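Local coordinates for transcriptional regulator, TetR family (Agrobacterium tumefaciens, PDB 3C2B), which probably binds DNA through an N-terminal helix-turn-helix domain and regulates transcription as a dimer of the TetR family, at residues L25-V29 / D107-L112; R75-A80 / Q138-R142; S85-A90 / V210-L214; F96-L101 / F168-V173. All coordinates share one frame. Residues are numbered along the deposited sequence.

Contact 1 of 4, residues L25-V29 / D107-L112; sequences LRLLV and DVSLAL
Both segments are helical. Residues 25-29 are a turn inside helix 15-31, and residues 107-112 are the first turns of helix 107-120. The short axes come within 9.1 Å and cross at 78°, close to a right angle. Val29 lies over Ala111, with their CA atoms 5.2 Å apart. Backbone hydrogen bonds hold each turn: Val29 N to Leu25 O is 3.1 Å, Ala111 N to Asp107 O 2.9 Å and Leu112 N to Val108 O 2.8 Å.

The contact itself is mostly apolar. The small Ala111 lets the helices approach. Its CB meets Val29 CG2 at 3.9 Å and Leu28 CD1 at 3.5 Å. Leu28 has off-well angles (chi1 -144°, chi2 -121°). Leu28 CD1 comes 3.1 Å from Ala111 O and 3.9 Å from Leu112 CD2. Val29 and Val108 are both t; their CG2 atoms are 4.2 Å apart. Val29 CG1 touches Asp107 CB at 3.8 Å. Leu25 CG lies 4.1 Å from Val108 CG1.

The Asp107 carboxylate stays at the border. Asp107 is p at chi1, and its OD1 takes a weak hydrogen bond from Val108 N at 2.7 Å.

Met66, Phe69 and Gln70 of helix 59-71 pack on Leu25. Val29 touches Arg122 of the second subunit and makes backbone hydrogen bonds to that subunit. This is the junction of a TetR-family regulator, where the first helix of the DNA-binding domain rests on the C-terminal regulatory domain.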
loop_
_atom_site.group_PDB
_atom_site.type_symbol
_atom_site.label_atom_id
_atom_site.label_comp_id
_atom_site.label_asym_id
_atom_site.label_seq_id
_atom_site.Cartn_x
_atom_site.Cartn_y
_atom_site.Cartn_z
ATOM N N LEU A 25 -1.860 16.961 -15.221
ATOM C CA LEU A 25 -0.984 15.886 -14.735
ATOM C C LEU A 25 0.318 16.450 -14.145
ATOM O O LEU A 25 0.714 16.055 -13.050
ATOM C CB LEU A 25 -0.676 14.881 -15.858
ATOM C CG LEU A 25 -1.639 13.700 -16.088
ATOM C CD1 LEU A 25 -3.108 14.037 -15.796
ATOM C CD2 LEU A 25 -1.474 13.069 -17.478
ATOM N N ARG A 26 0.950 17.376 -14.875
ATOM C CA ARG A 26 2.146 18.093 -14.426
ATOM C C ARG A 26 1.940 18.809 -13.080
ATOM O O ARG A 26 2.751 18.638 -12.168
ATOM C CB ARG A 26 2.612 19.083 -15.505
ATOM C CG ARG A 26 3.628 20.137 -15.040
ATOM C CD ARG A 26 4.504 20.640 -16.198
ATOM N NE ARG A 26 5.470 19.612 -16.621
ATOM C CZ ARG A 26 6.284 19.698 -17.679
ATOM N NH1 ARG A 26 6.283 20.776 -18.466
ATOM N NH2 ARG A 26 7.105 18.691 -17.954
ATOM N N LEU A 27 0.875 19.609 -12.968
ATOM C CA LEU A 27 0.589 20.353 -11.723
ATOM C C LEU A 27 0.464 19.399 -10.550
ATOM O O LEU A 27 0.947 19.664 -9.449
ATOM C CB LEU A 27 -0.707 21.163 -11.837
ATOM C CG LEU A 27 -0.680 22.542 -12.506
ATOM C CD1 LEU A 27 -2.113 23.033 -12.715
ATOM C CD2 LEU A 27 0.133 23.572 -11.698
ATOM N N LEU A 28 -0.180 18.272 -10.812
ATOM C CA LEU A 28 -0.481 17.281 -9.803
ATOM C C LEU A 28 0.786 16.610 -9.226
ATOM O O LEU A 28 0.920 16.477 -8.009
ATOM C CB LEU A 28 -1.433 16.248 -10.426
ATOM C CG LEU A 28 -2.587 15.544 -9.677
ATOM C CD1 LEU A 28 -2.388 14.083 -9.710
ATOM C CD2 LEU A 28 -2.894 16.080 -8.284
ATOM N N VAL A 29 1.699 16.194 -10.104
ATOM C CA VAL A 29 2.982 15.609 -9.689
ATOM C C VAL A 29 3.768 16.626 -8.843
ATOM O O VAL A 29 4.325 16.305 -7.796
ATOM C CB VAL A 29 3.826 15.152 -10.915
ATOM C CG1 VAL A 29 5.237 14.656 -10.493
ATOM C CG2 VAL A 29 3.064 14.084 -11.748
ATOM N N ASP A 107 5.885 8.693 -11.398
ATOM C CA ASP A 107 5.486 9.932 -10.733
ATOM C C ASP A 107 4.005 10.258 -10.961
ATOM O O ASP A 107 3.277 10.628 -10.023
ATOM C CB ASP A 107 6.417 11.137 -11.069
ATOM C CG ASP A 107 6.590 11.379 -12.542
ATOM O OD1 ASP A 107 5.898 10.748 -13.383
ATOM O OD2 ASP A 107 7.434 12.247 -12.873
ATOM N N VAL A 108 3.561 10.047 -12.192
ATOM C CA VAL A 108 2.173 10.349 -12.564
ATOM C C VAL A 108 1.233 9.348 -11.860
ATOM O O VAL A 108 0.170 9.731 -11.351
ATOM C CB VAL A 108 1.948 10.291 -14.093
ATOM C CG1 VAL A 108 0.497 10.664 -14.439
ATOM C CG2 VAL A 108 2.941 11.203 -14.828
ATOM N N SER A 109 1.613 8.069 -11.890
ATOM C CA SER A 109 0.802 7.037 -11.258
ATOM C C SER A 109 0.688 7.359 -9.763
ATOM O O SER A 109 -0.437 7.337 -9.202
ATOM C CB SER A 109 1.358 5.617 -11.510
ATOM O OG SER A 109 0.793 4.665 -10.592
ATOM N N LEU A 110 1.812 7.689 -9.123
ATOM C CA LEU A 110 1.750 8.047 -7.689
ATOM C C LEU A 110 0.834 9.228 -7.438
ATOM O O LEU A 110 0.040 9.206 -6.507
ATOM C CB LEU A 110 3.133 8.342 -7.111
ATOM C CG LEU A 110 4.030 7.120 -6.934
ATOM C CD1 LEU A 110 5.487 7.605 -6.774
ATOM C CD2 LEU A 110 3.600 6.207 -5.773
ATOM N N ALA A 111 0.952 10.256 -8.280
ATOM C CA ALA A 111 0.203 11.500 -8.123
ATOM C C ALA A 111 -1.297 11.253 -8.361
ATOM O O ALA A 111 -2.129 11.759 -7.603
ATOM C CB ALA A 111 0.718 12.525 -9.081
ATOM N N LEU A 112 -1.654 10.424 -9.342
ATOM C CA LEU A 112 -3.077 10.137 -9.540
ATOM C C LEU A 112 -3.682 9.312 -8.390
ATOM O O LEU A 112 -4.791 9.598 -7.907
ATOM C CB LEU A 112 -3.313 9.474 -10.900
ATOM C CG LEU A 112 -3.032 10.503 -11.996
ATOM C CD1 LEU A 112 -2.775 9.776 -13.321
ATOM C CD2 LEU A 112 -4.146 11.598 -12.121
#

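Contact 2 of 4, residues R75-A80 / Q138-R142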
loop_
_atom_site.group_PDB
_atom_site.type_symbol
_atom_site.label_atom_id
_atom_site.label_comp_id
_atom_site.label_asym_id
_atom_site.label_seq_id
_atom_site.Cartn_x
_atom_site.Cartn_y
_atom_site.Cartn_z
ATOM N N ARG A 75 1.924 1.581 -21.067
ATOM C CA ARG A 75 2.550 0.438 -21.735
ATOM C C ARG A 75 1.562 -0.716 -21.933
ATOM O O ARG A 75 0.922 -1.169 -20.971
ATOM C CB ARG A 75 3.765 -0.044 -20.921
ATOM C CG ARG A 75 4.892 -0.601 -21.779
ATOM C CD ARG A 75 5.986 -1.276 -20.967
ATOM N NE ARG A 75 5.841 -2.732 -20.901
ATOM C CZ ARG A 75 6.025 -3.569 -21.924
ATOM N NH1 ARG A 75 6.333 -3.114 -23.129
ATOM N NH2 ARG A 75 5.879 -4.875 -21.751
ATOM N N THR A 76 1.424 -1.156 -23.187
ATOM C CA THR A 76 0.648 -2.350 -23.526
ATOM C C THR A 76 1.555 -3.572 -23.407
ATOM O O THR A 76 2.627 -3.634 -24.025
ATOM C CB THR A 76 0.039 -2.268 -24.950
ATOM O OG1 THR A 76 -0.835 -1.140 -25.021
ATOM C CG2 THR A 76 -0.757 -3.528 -25.298
ATOM N N PHE A 77 1.117 -4.536 -22.603
ATOM C CA PHE A 77 1.907 -5.729 -22.325
ATOM C C PHE A 77 1.642 -6.873 -23.307
ATOM O O PHE A 77 0.546 -7.009 -23.858
ATOM C CB PHE A 77 1.710 -6.177 -20.875
ATOM C CG PHE A 77 2.327 -5.246 -19.869
ATOM C CD1 PHE A 77 3.605 -5.491 -19.372
ATOM C CD2 PHE A 77 1.634 -4.125 -19.422
ATOM C CE1 PHE A 77 4.183 -4.630 -18.445
ATOM C CE2 PHE A 77 2.198 -3.258 -18.500
ATOM C CZ PHE A 77 3.478 -3.507 -18.011
ATOM N N GLU A 78 2.673 -7.686 -23.506
ATOM C CA GLU A 78 2.664 -8.764 -24.483
ATOM C C GLU A 78 1.814 -9.939 -24.004
ATOM O O GLU A 78 2.008 -10.439 -22.891
ATOM C CB GLU A 78 4.105 -9.224 -24.757
ATOM C CG GLU A 78 5.120 -8.072 -24.844
ATOM C CD GLU A 78 6.574 -8.520 -24.761
ATOM O OE1 GLU A 78 7.446 -7.663 -24.497
ATOM O OE2 GLU A 78 6.851 -9.721 -24.959
ATOM N N LYS A 79 0.866 -10.362 -24.844
ATOM C CA LYS A 79 0.070 -11.566 -24.590
ATOM C C LYS A 79 1.003 -12.716 -24.231
ATOM O O LYS A 79 1.880 -13.086 -25.019
ATOM C CB LYS A 79 -0.776 -11.954 -25.815
ATOM C CG LYS A 79 -2.255 -11.505 -25.779
ATOM C CD LYS A 79 -3.086 -12.480 -26.748
ATOM C CE LYS A 79 -4.340 -11.769 -27.275
ATOM N NZ LYS A 79 -5.438 -11.573 -26.076
ATOM N N ALA A 80 0.823 -13.255 -23.026
ATOM C CA ALA A 80 1.616 -14.387 -22.545
ATOM C C ALA A 80 1.373 -15.615 -23.416
ATOM O O ALA A 80 0.225 -16.015 -23.631
ATOM C CB ALA A 80 1.290 -14.686 -21.092
ATOM N N GLN A 138 -4.031 -3.931 -17.169
ATOM C CA GLN A 138 -3.051 -4.428 -18.144
ATOM C C GLN A 138 -1.955 -5.221 -17.423
ATOM O O GLN A 138 -1.578 -6.321 -17.857
ATOM C CB GLN A 138 -2.457 -3.290 -19.014
ATOM C CG GLN A 138 -3.229 -2.962 -20.333
ATOM C CD GLN A 138 -2.826 -3.837 -21.529
ATOM O OE1 GLN A 138 -2.816 -3.372 -22.667
ATOM N NE2 GLN A 138 -2.485 -5.100 -21.272
ATOM N N ILE A 139 -1.457 -4.647 -16.337
ATOM C CA ILE A 139 -0.599 -5.336 -15.403
ATOM C C ILE A 139 -1.234 -6.651 -14.919
ATOM O O ILE A 139 -0.576 -7.697 -14.959
ATOM C CB ILE A 139 -0.175 -4.400 -14.234
ATOM C CG1 ILE A 139 1.138 -3.667 -14.592
ATOM C CG2 ILE A 139 0.010 -5.149 -12.896
ATOM C CD1 ILE A 139 2.396 -4.587 -14.859
ATOM N N ASP A 140 -2.507 -6.599 -14.500
ATOM C CA ASP A 140 -3.163 -7.758 -13.912
ATOM C C ASP A 140 -3.358 -8.861 -14.953
ATOM O O ASP A 140 -3.200 -10.034 -14.635
ATOM C CB ASP A 140 -4.507 -7.377 -13.299
ATOM C CG ASP A 140 -4.374 -6.587 -11.989
ATOM O OD1 ASP A 140 -3.257 -6.446 -11.453
ATOM O OD2 ASP A 140 -5.412 -6.125 -11.476
ATOM N N ARG A 141 -3.694 -8.482 -16.185
ATOM C CA ARG A 141 -3.907 -9.466 -17.257
ATOM C C ARG A 141 -2.568 -10.110 -17.634
ATOM O O ARG A 141 -2.512 -11.307 -17.884
ATOM C CB ARG A 141 -4.607 -8.857 -18.484
ATOM C CG ARG A 141 -5.555 -9.854 -19.177
ATOM C CD ARG A 141 -6.165 -9.325 -20.469
ATOM N NE ARG A 141 -7.285 -10.162 -20.914
ATOM C CZ ARG A 141 -8.568 -9.952 -20.586
ATOM N NH1 ARG A 141 -8.912 -8.943 -19.784
ATOM N NH2 ARG A 141 -9.516 -10.763 -21.048
ATOM N N ARG A 142 -1.494 -9.310 -17.648
ATOM C CA ARG A 142 -0.139 -9.825 -17.832
ATOM C C ARG A 142 0.135 -10.951 -16.813
ATOM O O ARG A 142 0.440 -12.069 -17.193
ATOM C CB ARG A 142 0.885 -8.702 -17.653
ATOM C CG ARG A 142 2.161 -8.837 -18.441
ATOM C CD ARG A 142 2.928 -10.082 -18.065
ATOM N NE ARG A 142 3.249 -10.900 -19.244
ATOM C CZ ARG A 142 4.427 -10.940 -19.861
ATOM N NH1 ARG A 142 4.599 -11.725 -20.917
ATOM N NH2 ARG A 142 5.426 -10.190 -19.436
#
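Gln138 meets the extended segment 75-80 first. Its CB points toward that segment, and its OE1 comes 3.3 Å from Thr76 CG2. Its CB lies 4.2 Å from Phe77 CD2. Ile139 follows. Its CD1 reaches Phe77 CZ at 3.5 Å, an apolar contact at the tip of the ring. Ile139 also packs on Phe96 and Leu100 of helix 86-104, so Phe77 adds to an existing helix interface. Here the segment linking helix 59-71 to helix 86-104 runs over helix 137-152 in the C-terminal domain of this TetR-family protein. Arg142 comes one turn after Gln138, held by the hydrogen bond from Arg142 N to Gln138 O at 3.0 Å. Arg142 CA and Phe77 CA, 6.4 Å apart, are the nearest CA pair. Arg142 CG packs against Phe77 CB at 3.6 Å. The guanidinium then extends along the linking segment: NH1 is 3.5 Å from Glu78 O and 4.3 Å from Ala80 CA, which lies at the guanidinium edge.

Contact 3 of 4, residues S85-A90 / V210-L214; sequences SAPQLA and VHSEL
A capping box starts helix 86-104 beside the C-terminal helix 208-214 of this TetR-family chain. Ser85 is the N-cap, with phi/psi -83/167 and chi1 p. Its OG accepts from Gln88 N at 3.2 Å. In return, Gln88 OE1 accepts from Ser85 N at 3.1 Å and from Ser85 OG at 2.9 Å. Gln88 has chi1 -101°, chi2 t and chi3 -71°, which folds its amide back to the cap. Residues 86-90 and 210-214 are helical. Their short axes cross at -102° and approach to 9.8 Å. Ala86 and Val210 are nearest, with CA atoms 5.6 Å apart.

Val210 is p and puts CG2 3.9 Å from Ala86 CB and 4.4 Å from Leu89 CD1. Leu214 is m, t. Its CD2 end turns in to Ala86 CB at 3.9 Å and Ala90 CB at 4.2 Å. Glu213 is extended (t, t, chi3 -25°). Its OE1 is hydrogen-bonded to Tyr155 OH, while its OE2 accepts from Ala86 N at 3.2 Å with an N-H...O angle of 161°.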
loop_
_atom_site.group_PDB
_atom_site.type_symbol
_atom_site.label_atom_id
_atom_site.label_comp_id
_atom_site.label_asym_id
_atom_site.label_seq_id
_atom_site.Cartn_x
_atom_site.Cartn_y
_atom_site.Cartn_z
ATOM N N SER A 85 8.925 -22.759 -21.252
ATOM C CA SER A 85 9.892 -23.575 -20.526
ATOM C C SER A 85 10.022 -22.981 -19.129
ATOM O O SER A 85 9.581 -21.845 -18.892
ATOM C CB SER A 85 11.252 -23.499 -21.193
ATOM O OG SER A 85 11.710 -22.147 -21.240
ATOM N N ALA A 86 10.646 -23.733 -18.222
ATOM C CA ALA A 86 10.862 -23.277 -16.870
ATOM C C ALA A 86 11.743 -22.009 -16.784
ATOM O O ALA A 86 11.372 -21.065 -16.081
ATOM C CB ALA A 86 11.377 -24.410 -15.968
ATOM N N PRO A 87 12.902 -21.973 -17.498
ATOM C CA PRO A 87 13.707 -20.718 -17.553
ATOM C C PRO A 87 12.939 -19.513 -18.125
ATOM O O PRO A 87 13.095 -18.409 -17.619
ATOM C CB PRO A 87 14.858 -21.055 -18.516
ATOM C CG PRO A 87 14.850 -22.546 -18.670
ATOM C CD PRO A 87 13.516 -23.072 -18.281
ATOM N N GLN A 88 12.174 -19.715 -19.207
ATOM C CA GLN A 88 11.307 -18.672 -19.751
ATOM C C GLN A 88 10.304 -18.192 -18.695
ATOM O O GLN A 88 10.046 -16.990 -18.580
ATOM C CB GLN A 88 10.482 -19.201 -20.894
ATOM C CG GLN A 88 10.906 -18.881 -22.260
ATOM C CD GLN A 88 10.030 -19.651 -23.238
ATOM O OE1 GLN A 88 10.143 -20.866 -23.348
ATOM N NE2 GLN A 88 9.111 -18.951 -23.901
ATOM N N LEU A 89 9.699 -19.138 -17.982
ATOM C CA LEU A 89 8.736 -18.795 -16.952
ATOM C C LEU A 89 9.397 -17.925 -15.886
ATOM O O LEU A 89 8.882 -16.857 -15.551
ATOM C CB LEU A 89 8.173 -20.049 -16.302
ATOM C CG LEU A 89 6.783 -20.042 -15.633
ATOM C CD1 LEU A 89 6.763 -20.814 -14.304
ATOM C CD2 LEU A 89 6.112 -18.686 -15.528
ATOM N N ALA A 90 10.546 -18.379 -15.373
ATOM C CA ALA A 90 11.253 -17.687 -14.308
ATOM C C ALA A 90 11.627 -16.276 -14.759
ATOM O O ALA A 90 11.410 -15.304 -14.042
ATOM C CB ALA A 90 12.516 -18.488 -13.876
ATOM N N VAL A 210 9.224 -27.663 -12.132
ATOM C CA VAL A 210 9.869 -26.361 -12.292
ATOM C C VAL A 210 11.224 -26.311 -11.576
ATOM O O VAL A 210 12.178 -25.789 -12.120
ATOM C CB VAL A 210 8.952 -25.176 -11.909
ATOM C CG1 VAL A 210 8.922 -24.951 -10.387
ATOM C CG2 VAL A 210 9.406 -23.899 -12.617
ATOM N N HIS A 211 11.308 -26.900 -10.383
ATOM C CA HIS A 211 12.526 -26.867 -9.574
ATOM C C HIS A 211 13.629 -27.779 -10.134
ATOM O O HIS A 211 14.802 -27.380 -10.215
ATOM C CB HIS A 211 12.220 -27.198 -8.110
ATOM C CG HIS A 211 11.342 -26.177 -7.427
ATOM N ND1 HIS A 211 11.626 -24.826 -7.422
ATOM C CD2 HIS A 211 10.196 -26.321 -6.719
ATOM C CE1 HIS A 211 10.676 -24.180 -6.768
ATOM N NE2 HIS A 211 9.799 -25.064 -6.328
ATOM N N SER A 212 13.263 -28.995 -10.533
ATOM C CA SER A 212 14.275 -29.903 -11.064
ATOM C C SER A 212 14.719 -29.491 -12.485
ATOM O O SER A 212 15.841 -29.773 -12.889
ATOM C CB SER A 212 13.831 -31.361 -10.968
ATOM O OG SER A 212 12.722 -31.611 -11.802
ATOM N N GLU A 213 13.858 -28.784 -13.217
ATOM C CA GLU A 213 14.246 -28.240 -14.521
ATOM C C GLU A 213 15.108 -26.978 -14.412
ATOM O O GLU A 213 16.069 -26.835 -15.152
ATOM C CB GLU A 213 13.031 -27.979 -15.411
ATOM C CG GLU A 213 13.396 -27.362 -16.761
ATOM C CD GLU A 213 12.250 -27.351 -17.734
ATOM O OE1 GLU A 213 11.348 -28.210 -17.573
ATOM O OE2 GLU A 213 12.266 -26.493 -18.653
ATOM N N LEU A 214 14.746 -26.054 -13.518
ATOM C CA LEU A 214 15.589 -24.889 -13.220
ATOM C C LEU A 214 16.915 -25.318 -12.614
ATOM O O LEU A 214 17.886 -24.567 -12.671
ATOM C CB LEU A 214 14.896 -23.913 -12.273
ATOM C CG LEU A 214 13.693 -23.182 -12.879
ATOM C CD1 LEU A 214 13.052 -22.272 -11.865
ATOM C CD2 LEU A 214 14.089 -22.401 -14.111
#

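Contact 4 of 4, residues F96-L101 / F168-V173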
loop_
_atom_site.group_PDB
_atom_site.type_symbol
_atom_site.label_atom_id
_atom_site.label_comp_id
_atom_site.label_asym_id
_atom_site.label_seq_id
_atom_site.Cartn_x
_atom_site.Cartn_y
_atom_site.Cartn_z
ATOM N N PHE A 96 8.233 -9.253 -15.169
ATOM C CA PHE A 96 6.987 -8.778 -14.649
ATOM C C PHE A 96 7.160 -8.009 -13.294
ATOM O O PHE A 96 6.711 -6.861 -13.133
ATOM C CB PHE A 96 5.991 -9.925 -14.465
ATOM C CG PHE A 96 4.763 -9.468 -13.797
ATOM C CD1 PHE A 96 3.742 -8.860 -14.553
ATOM C CD2 PHE A 96 4.647 -9.538 -12.396
ATOM C CE1 PHE A 96 2.593 -8.351 -13.937
ATOM C CE2 PHE A 96 3.484 -9.012 -11.754
ATOM C CZ PHE A 96 2.463 -8.405 -12.541
ATOM N N ALA A 97 7.787 -8.658 -12.317
ATOM C CA ALA A 97 7.895 -8.055 -10.969
ATOM C C ALA A 97 8.557 -6.675 -11.022
ATOM O O ALA A 97 8.092 -5.736 -10.379
ATOM C CB ALA A 97 8.637 -8.999 -10.039
ATOM N N HIS A 98 9.626 -6.560 -11.812
ATOM C CA HIS A 98 10.375 -5.321 -11.973
ATOM C C HIS A 98 9.518 -4.251 -12.688
ATOM O O HIS A 98 9.475 -3.091 -12.255
ATOM C CB HIS A 98 11.671 -5.664 -12.772
ATOM C CG HIS A 98 12.741 -4.609 -12.747
ATOM N ND1 HIS A 98 14.067 -4.902 -13.037
ATOM C CD2 HIS A 98 12.696 -3.266 -12.530
ATOM C CE1 HIS A 98 14.785 -3.786 -12.994
ATOM N NE2 HIS A 98 13.980 -2.787 -12.669
ATOM N N ASP A 99 8.848 -4.645 -13.788
ATOM C CA ASP A 99 7.831 -3.799 -14.436
ATOM C C ASP A 99 6.738 -3.310 -13.441
ATOM O O ASP A 99 6.376 -2.153 -13.445
ATOM C CB ASP A 99 7.142 -4.565 -15.563
ATOM C CG ASP A 99 8.042 -4.828 -16.744
ATOM O OD1 ASP A 99 9.147 -4.246 -16.840
ATOM O OD2 ASP A 99 7.623 -5.619 -17.619
ATOM N N LEU A 100 6.211 -4.189 -12.617
ATOM C CA LEU A 100 5.220 -3.783 -11.577
ATOM C C LEU A 100 5.756 -2.659 -10.648
ATOM O O LEU A 100 5.124 -1.606 -10.481
ATOM C CB LEU A 100 4.741 -4.988 -10.751
ATOM C CG LEU A 100 3.750 -4.648 -9.581
ATOM C CD1 LEU A 100 2.512 -3.841 -10.071
ATOM C CD2 LEU A 100 3.263 -5.944 -8.863
ATOM N N LEU A 101 6.938 -2.893 -10.086
ATOM C CA LEU A 101 7.566 -1.949 -9.183
ATOM C C LEU A 101 7.747 -0.581 -9.865
ATOM O O LEU A 101 7.419 0.471 -9.311
ATOM C CB LEU A 101 8.899 -2.534 -8.723
ATOM C CG LEU A 101 8.700 -3.661 -7.708
ATOM C CD1 LEU A 101 9.983 -4.529 -7.611
ATOM C CD2 LEU A 101 8.146 -3.158 -6.301
ATOM N N PHE A 168 1.904 -13.278 -4.970
ATOM C CA PHE A 168 2.999 -12.754 -5.779
ATOM C C PHE A 168 3.062 -11.253 -5.657
ATOM O O PHE A 168 4.141 -10.678 -5.451
ATOM C CB PHE A 168 2.785 -13.150 -7.241
ATOM C CG PHE A 168 3.986 -12.946 -8.139
ATOM C CD1 PHE A 168 5.298 -13.040 -7.651
ATOM C CD2 PHE A 168 3.801 -12.668 -9.491
ATOM C CE1 PHE A 168 6.394 -12.890 -8.519
ATOM C CE2 PHE A 168 4.900 -12.540 -10.360
ATOM C CZ PHE A 168 6.200 -12.643 -9.859
ATOM N N TYR A 169 1.906 -10.612 -5.690
ATOM C CA TYR A 169 1.871 -9.156 -5.676
ATOM C C TYR A 169 2.386 -8.674 -4.332
ATOM O O TYR A 169 3.182 -7.725 -4.267
ATOM C CB TYR A 169 0.429 -8.690 -5.944
ATOM C CG TYR A 169 0.261 -7.196 -6.124
ATOM C CD1 TYR A 169 0.399 -6.305 -5.061
ATOM C CD2 TYR A 169 -0.038 -6.686 -7.373
ATOM C CE1 TYR A 169 0.250 -4.925 -5.278
ATOM C CE2 TYR A 169 -0.222 -5.319 -7.586
ATOM C CZ TYR A 169 -0.063 -4.468 -6.570
ATOM O OH TYR A 169 -0.269 -3.159 -6.857
ATOM N N GLY A 170 1.910 -9.288 -3.247
ATOM C CA GLY A 170 2.337 -8.852 -1.898
ATOM C C GLY A 170 3.832 -9.107 -1.696
ATOM O O GLY A 170 4.555 -8.305 -1.078
ATOM N N LEU A 171 4.311 -10.226 -2.225
ATOM C CA LEU A 171 5.755 -10.538 -2.190
ATOM C C LEU A 171 6.628 -9.543 -2.963
ATOM O O LEU A 171 7.723 -9.195 -2.513
ATOM C CB LEU A 171 6.059 -11.967 -2.662
ATOM C CG LEU A 171 5.525 -13.125 -1.779
ATOM C CD1 LEU A 171 5.658 -14.473 -2.526
ATOM C CD2 LEU A 171 6.278 -13.238 -0.405
ATOM N N ILE A 172 6.194 -9.126 -4.143
ATOM C CA ILE A 172 6.945 -8.121 -4.888
ATOM C C ILE A 172 6.947 -6.749 -4.164
ATOM O O ILE A 172 8.005 -6.156 -3.955
ATOM C CB ILE A 172 6.358 -7.968 -6.310
ATOM C CG1 ILE A 172 6.429 -9.319 -7.070
ATOM C CG2 ILE A 172 7.055 -6.823 -7.056
ATOM C CD1 ILE A 172 5.468 -9.338 -8.267
ATOM N N VAL A 173 5.760 -6.289 -3.764
ATOM C CA VAL A 173 5.505 -4.898 -3.408
ATOM C C VAL A 173 5.545 -4.686 -1.856
ATOM O O VAL A 173 5.913 -3.617 -1.390
ATOM C CB VAL A 173 4.110 -4.447 -3.953
ATOM C CG1 VAL A 173 3.765 -2.981 -3.524
ATOM C CG2 VAL A 173 4.086 -4.508 -5.480
#
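The side chain of Ile172 fits among Phe96, Ala97, Leu100 and Leu101 as a knob into a hole. Its CD1 is 3.6 Å from Ala97 CB and meets the edge of the Phe96 ring, at CE2, at 4.0 Å. Its CG2 is 3.6 Å from Leu101 CG. The short axes cross at -65° and approach to 10.1 Å. Ala97 lies nearest Ile172, with CA atoms 6.2 Å apart; its small side chain leaves room for the knob.

Phe96 and Phe168 are slid apart: centroids 5.9 Å, planes at 27°. The rings barely overlap, but Phe96 CD2 still touches Phe168 CE2 at 3.6 Å. Leu100 CD2 makes a CH-pi contact over the face of Tyr169, 4.0 Å from the ring centroid. The same CD2 is 3.8 Å from Val173 CG2.

This is core packing of the all-helical TetR C-terminal domain. Helix 137-152 packs on Phe96, and helix 190-205 on Ala97 and Ile172. On the dimer side, Arg166 of the second subunit hydrogen-bonds to Leu171 O and Ile172 O of helix 161-173.

Contact 4 is the core of the set: all its touching residues are buried. The other three are partly buried. Contacts 3 and 4 share helix 86-104, one at its start and one further along. Contacts 2 and 4 touch where helix 137-152 meets helix 86-104, and Phe77 also packs on Asp99. Contact 1 lies toward the DNA-binding domain. Contact 3 is near the chain's C-terminal end, with its centre about 38 Å from that of contact 1. Contacts 1 and 4 are mostly apolar helix crossings, and both reach the second subunit. Contact 2 sets one aromatic ring against an isoleucine and the long side chains of Gln138 and Arg142. Among the four, only contact 3 has a hydrogen bond between its segments.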